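Putative vitamin-B12 independent methionine synthase family protein (Listeria monocytogenes, PDB 1YPX) probably transfers a methyl group from a folate to homocysteine to make methionine, in a zinc-dependent, cobalamin-independent reaction. Local coordinates at residues F7-V12 with R355-L360. Residues are numbered along the deposited sequence; the frame is centred on the assembly and turned at random.
Sequences FYADHV and RYVVRL
Ala-9 meets helix 347-364 through its methyl group, which is directed at Val-357 and Val-358; the two segments bury 132 Å² together. Its CB lies 3.7 Å from Val-357 CG1. A further 3.8 Å separates it from Val-358 CA, so the methyl rests against helix backbone as well as side chain. Val-357 holds CG1 anti to its backbone N (chi1 171°), which brings that branch, rather than CG2, up to the loop. The Val-358 CB points away from the loop, yet its CG2 still touches Ala-9 CB loosely, at 4.3 Å. Tyr-8 and Asp-10 share backbone hydrogen bonds with Leu-330 in strand 328-332, the last strand of the parallel sheet in sequence, and side chains of 7-12 reach Ser-60 of the first, so the loop lies between the two strands of this TIM-barrel-like fold; the helix, which follows strand 328-332 in sequence, packs on it through Val-357 and Leu-360. Asp-10 offers the helix its backbone, with O 4.1 Å from Val-357 CG1, while its carboxylate heads the other way. There OD2 accepts Phe-7 N at 2.8 Å, 23° out of the carboxylate plane, and OD1 takes His-11 N at 2.8 Å on its anti lone pair. Ser-60 OG and Tyr-183 OH bind OD1 and OD2 respectively, so each oxygen of the buried Asp-10 has at least two hydrogen-bond partners. His-11 NE2 also hydrogen-bonds Ser-60 O.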
ATOM      1  N   PHE A   7      -1.335  12.937   0.071  1.00 56.90           N
ATOM      2  CA  PHE A   7      -0.846  14.304  -0.129  1.00 55.08           C
ATOM      3  C   PHE A   7      -0.087  14.471  -1.432  1.00 53.57           C
ATOM      4  O   PHE A   7       0.429  13.501  -1.991  1.00 52.05           O
ATOM      5  CB  PHE A   7       0.070  14.718   1.028  1.00 54.50           C
ATOM      6  CG  PHE A   7      -0.375  14.201   2.354  1.00 54.54           C
ATOM      7  CD1 PHE A   7       0.122  12.998   2.843  1.00 55.01           C
ATOM      8  CD2 PHE A   7      -1.358  14.869   3.079  1.00 55.10           C
ATOM      9  CE1 PHE A   7      -0.357  12.466   4.027  1.00 56.02           C
ATOM     10  CE2 PHE A   7      -1.851  14.346   4.270  1.00 54.32           C
ATOM     11  CZ  PHE A   7      -1.354  13.143   4.746  1.00 55.46           C
ATOM     12  N   TYR A   8      -0.001  15.715  -1.902  1.00 53.16           N
ATOM     13  CA  TYR A   8       0.709  16.012  -3.141  1.00 50.01           C
ATOM     14  C   TYR A   8       2.067  15.327  -3.167  1.00 48.18           C
ATOM     15  O   TYR A   8       2.501  14.864  -4.217  1.00 49.10           O
ATOM     16  CB  TYR A   8       0.873  17.519  -3.302  1.00 50.15           C
ATOM     17  CG  TYR A   8      -0.439  18.264  -3.326  1.00 49.84           C
ATOM     18  CD1 TYR A   8      -1.406  17.985  -4.283  1.00 50.56           C
ATOM     19  CD2 TYR A   8      -0.706  19.257  -2.398  1.00 50.78           C
ATOM     20  CE1 TYR A   8      -2.608  18.685  -4.310  1.00 52.13           C
ATOM     21  CE2 TYR A   8      -1.900  19.960  -2.414  1.00 50.80           C
ATOM     22  CZ  TYR A   8      -2.842  19.671  -3.369  1.00 50.75           C
ATOM     23  OH  TYR A   8      -4.011  20.385  -3.385  1.00 52.75           O
ATOM     24  N   ALA A   9       2.741  15.290  -2.021  1.00 46.46           N
ATOM     25  CA  ALA A   9       4.029  14.608  -1.904  1.00 46.92           C
ATOM     26  C   ALA A   9       3.759  13.479  -0.921  1.00 47.23           C
ATOM     27  O   ALA A   9       3.700  13.691   0.292  1.00 51.31           O
ATOM     28  CB  ALA A   9       5.097  15.535  -1.360  1.00 45.44           C
ATOM     29  N   ASP A  10       3.568  12.282  -1.457  1.00 44.95           N
ATOM     30  CA  ASP A  10       3.262  11.120  -0.641  1.00 41.43           C
ATOM     31  C   ASP A  10       4.202   9.997  -1.082  1.00 41.54           C
ATOM     32  O   ASP A  10       5.017  10.193  -1.984  1.00 39.15           O
ATOM     33  CB  ASP A  10       1.804  10.733  -0.879  1.00 39.83           C
ATOM     34  CG  ASP A  10       1.143  10.140   0.345  1.00 40.49           C
ATOM     35  OD1 ASP A  10       1.798   9.320   1.033  1.00 42.04           O
ATOM     36  OD2 ASP A  10      -0.032  10.485   0.606  1.00 35.13           O
ATOM     37  N   HIS A  11       4.105   8.831  -0.446  1.00 41.04           N
ATOM     38  CA  HIS A  11       4.952   7.703  -0.818  1.00 40.78           C
ATOM     39  C   HIS A  11       4.282   6.376  -0.502  1.00 41.45           C
ATOM     40  O   HIS A  11       3.475   6.290   0.422  1.00 44.17           O
ATOM     41  CB  HIS A  11       6.320   7.807  -0.130  1.00 39.08           C
ATOM     42  CG  HIS A  11       6.272   7.713   1.364  1.00 37.62           C
ATOM     43  ND1 HIS A  11       6.709   6.601   2.054  1.00 34.91           N
ATOM     44  CD2 HIS A  11       5.892   8.612   2.303  1.00 37.64           C
ATOM     45  CE1 HIS A  11       6.604   6.822   3.351  1.00 37.58           C
ATOM     46  NE2 HIS A  11       6.110   8.036   3.530  1.00 36.54           N
ATOM     47  N   VAL A  12       4.611   5.345  -1.283  1.00 41.32           N
ATOM     48  CA  VAL A  12       4.015   4.020  -1.115  1.00 37.84           C
ATOM     49  C   VAL A  12       4.075   3.511   0.322  1.00 36.97           C
ATOM     50  O   VAL A  12       3.069   3.030   0.850  1.00 34.31           O
ATOM     51  CB  VAL A  12       4.677   2.993  -2.074  1.00 38.64           C
ATOM     52  CG1 VAL A  12       4.179   1.572  -1.775  1.00 37.98           C
ATOM     53  CG2 VAL A  12       4.341   3.357  -3.509  1.00 37.85           C
ATOM     54  N   ARG A 355      12.930  14.187  -0.739  1.00 49.79           N
ATOM     55  CA  ARG A 355      12.929  15.633  -0.632  1.00 49.89           C
ATOM     56  C   ARG A 355      12.646  16.137  -2.046  1.00 49.97           C
ATOM     57  O   ARG A 355      12.085  17.216  -2.247  1.00 51.55           O
ATOM     58  CB  ARG A 355      14.300  16.122  -0.156  1.00 52.66           C
ATOM     59  CG  ARG A 355      15.024  15.138   0.765  1.00 57.56           C
ATOM     60  CD  ARG A 355      16.303  15.730   1.358  1.00 60.31           C
ATOM     61  NE  ARG A 355      16.039  16.509   2.564  1.00 64.03           N
ATOM     62  CZ  ARG A 355      16.396  16.131   3.789  1.00 66.15           C
ATOM     63  NH1 ARG A 355      16.115  16.902   4.843  1.00 65.03           N
ATOM     64  NH2 ARG A 355      17.048  14.984   3.953  1.00 66.88           N
ATOM     65  N   TYR A 356      13.034  15.336  -3.033  1.00 48.49           N
ATOM     66  CA  TYR A 356      12.807  15.685  -4.432  1.00 48.11           C
ATOM     67  C   TYR A 356      11.292  15.665  -4.700  1.00 46.17           C
ATOM     68  O   TYR A 356      10.756  16.532  -5.399  1.00 44.92           O
ATOM     69  CB  TYR A 356      13.534  14.683  -5.334  1.00 50.62           C
ATOM     70  CG  TYR A 356      13.560  15.045  -6.804  1.00 53.84           C
ATOM     71  CD1 TYR A 356      13.321  14.071  -7.771  1.00 54.48           C
ATOM     72  CD2 TYR A 356      13.878  16.336  -7.233  1.00 53.24           C
ATOM     73  CE1 TYR A 356      13.399  14.359  -9.122  1.00 55.57           C
ATOM     74  CE2 TYR A 356      13.960  16.636  -8.593  1.00 55.55           C
ATOM     75  CZ  TYR A 356      13.721  15.637  -9.531  1.00 55.58           C
ATOM     76  OH  TYR A 356      13.827  15.897 -10.879  1.00 56.38           O
ATOM     77  N   VAL A 357      10.611  14.667  -4.139  1.00 45.53           N
ATOM     78  CA  VAL A 357       9.162  14.554  -4.268  1.00 45.31           C
ATOM     79  C   VAL A 357       8.515  15.752  -3.558  1.00 45.35           C
ATOM     80  O   VAL A 357       7.583  16.364  -4.072  1.00 43.34           O
ATOM     81  CB  VAL A 357       8.643  13.252  -3.615  1.00 46.46           C
ATOM     82  CG1 VAL A 357       7.122  13.277  -3.559  1.00 46.38           C
ATOM     83  CG2 VAL A 357       9.136  12.026  -4.398  1.00 44.69           C
ATOM     84  N   VAL A 358       9.025  16.085  -2.374  1.00 46.42           N
ATOM     85  CA  VAL A 358       8.499  17.207  -1.598  1.00 49.40           C
ATOM     86  C   VAL A 358       8.680  18.554  -2.300  1.00 50.55           C
ATOM     87  O   VAL A 358       7.806  19.422  -2.228  1.00 52.62           O
ATOM     88  CB  VAL A 358       9.177  17.326  -0.197  1.00 49.52           C
ATOM     89  CG1 VAL A 358       8.680  18.580   0.509  1.00 47.40           C
ATOM     90  CG2 VAL A 358       8.878  16.087   0.655  1.00 46.80           C
ATOM     91  N   ARG A 359       9.819  18.733  -2.958  1.00 49.45           N
ATOM     92  CA  ARG A 359      10.115  19.978  -3.661  1.00 50.14           C
ATOM     93  C   ARG A 359       9.248  20.109  -4.905  1.00 49.89           C
ATOM     94  O   ARG A 359       8.590  21.133  -5.120  1.00 49.26           O
ATOM     95  CB  ARG A 359      11.590  19.988  -4.051  1.00 51.96           C
ATOM     96  CG  ARG A 359      12.106  21.251  -4.723  1.00 52.93           C
ATOM     97  CD  ARG A 359      13.493  20.932  -5.264  1.00 55.42           C
ATOM     98  NE  ARG A 359      14.104  19.881  -4.436  1.00 56.76           N
ATOM     99  CZ  ARG A 359      15.080  19.080  -4.839  1.00 55.35           C
ATOM    100  NH1 ARG A 359      15.554  18.152  -4.016  1.00 50.25           N
ATOM    101  NH2 ARG A 359      15.569  19.209  -6.072  1.00 59.11           N
ATOM    102  N   LEU A 360       9.247  19.062  -5.724  1.00 50.17           N
ATOM    103  CA  LEU A 360       8.451  19.066  -6.941  1.00 50.88           C
ATOM    104  C   LEU A 360       6.971  19.330  -6.668  1.00 50.29           C
ATOM    105  O   LEU A 360       6.367  20.201  -7.284  1.00 50.82           O
ATOM    106  CB  LEU A 360       8.625  17.733  -7.682  1.00 52.07           C
ATOM    107  CG  LEU A 360       9.799  17.623  -8.669  1.00 55.36           C
ATOM    108  CD1 LEU A 360       9.478  18.483  -9.884  1.00 56.53           C
ATOM    109  CD2 LEU A 360      11.123  18.066  -8.035  1.00 52.06           C
TER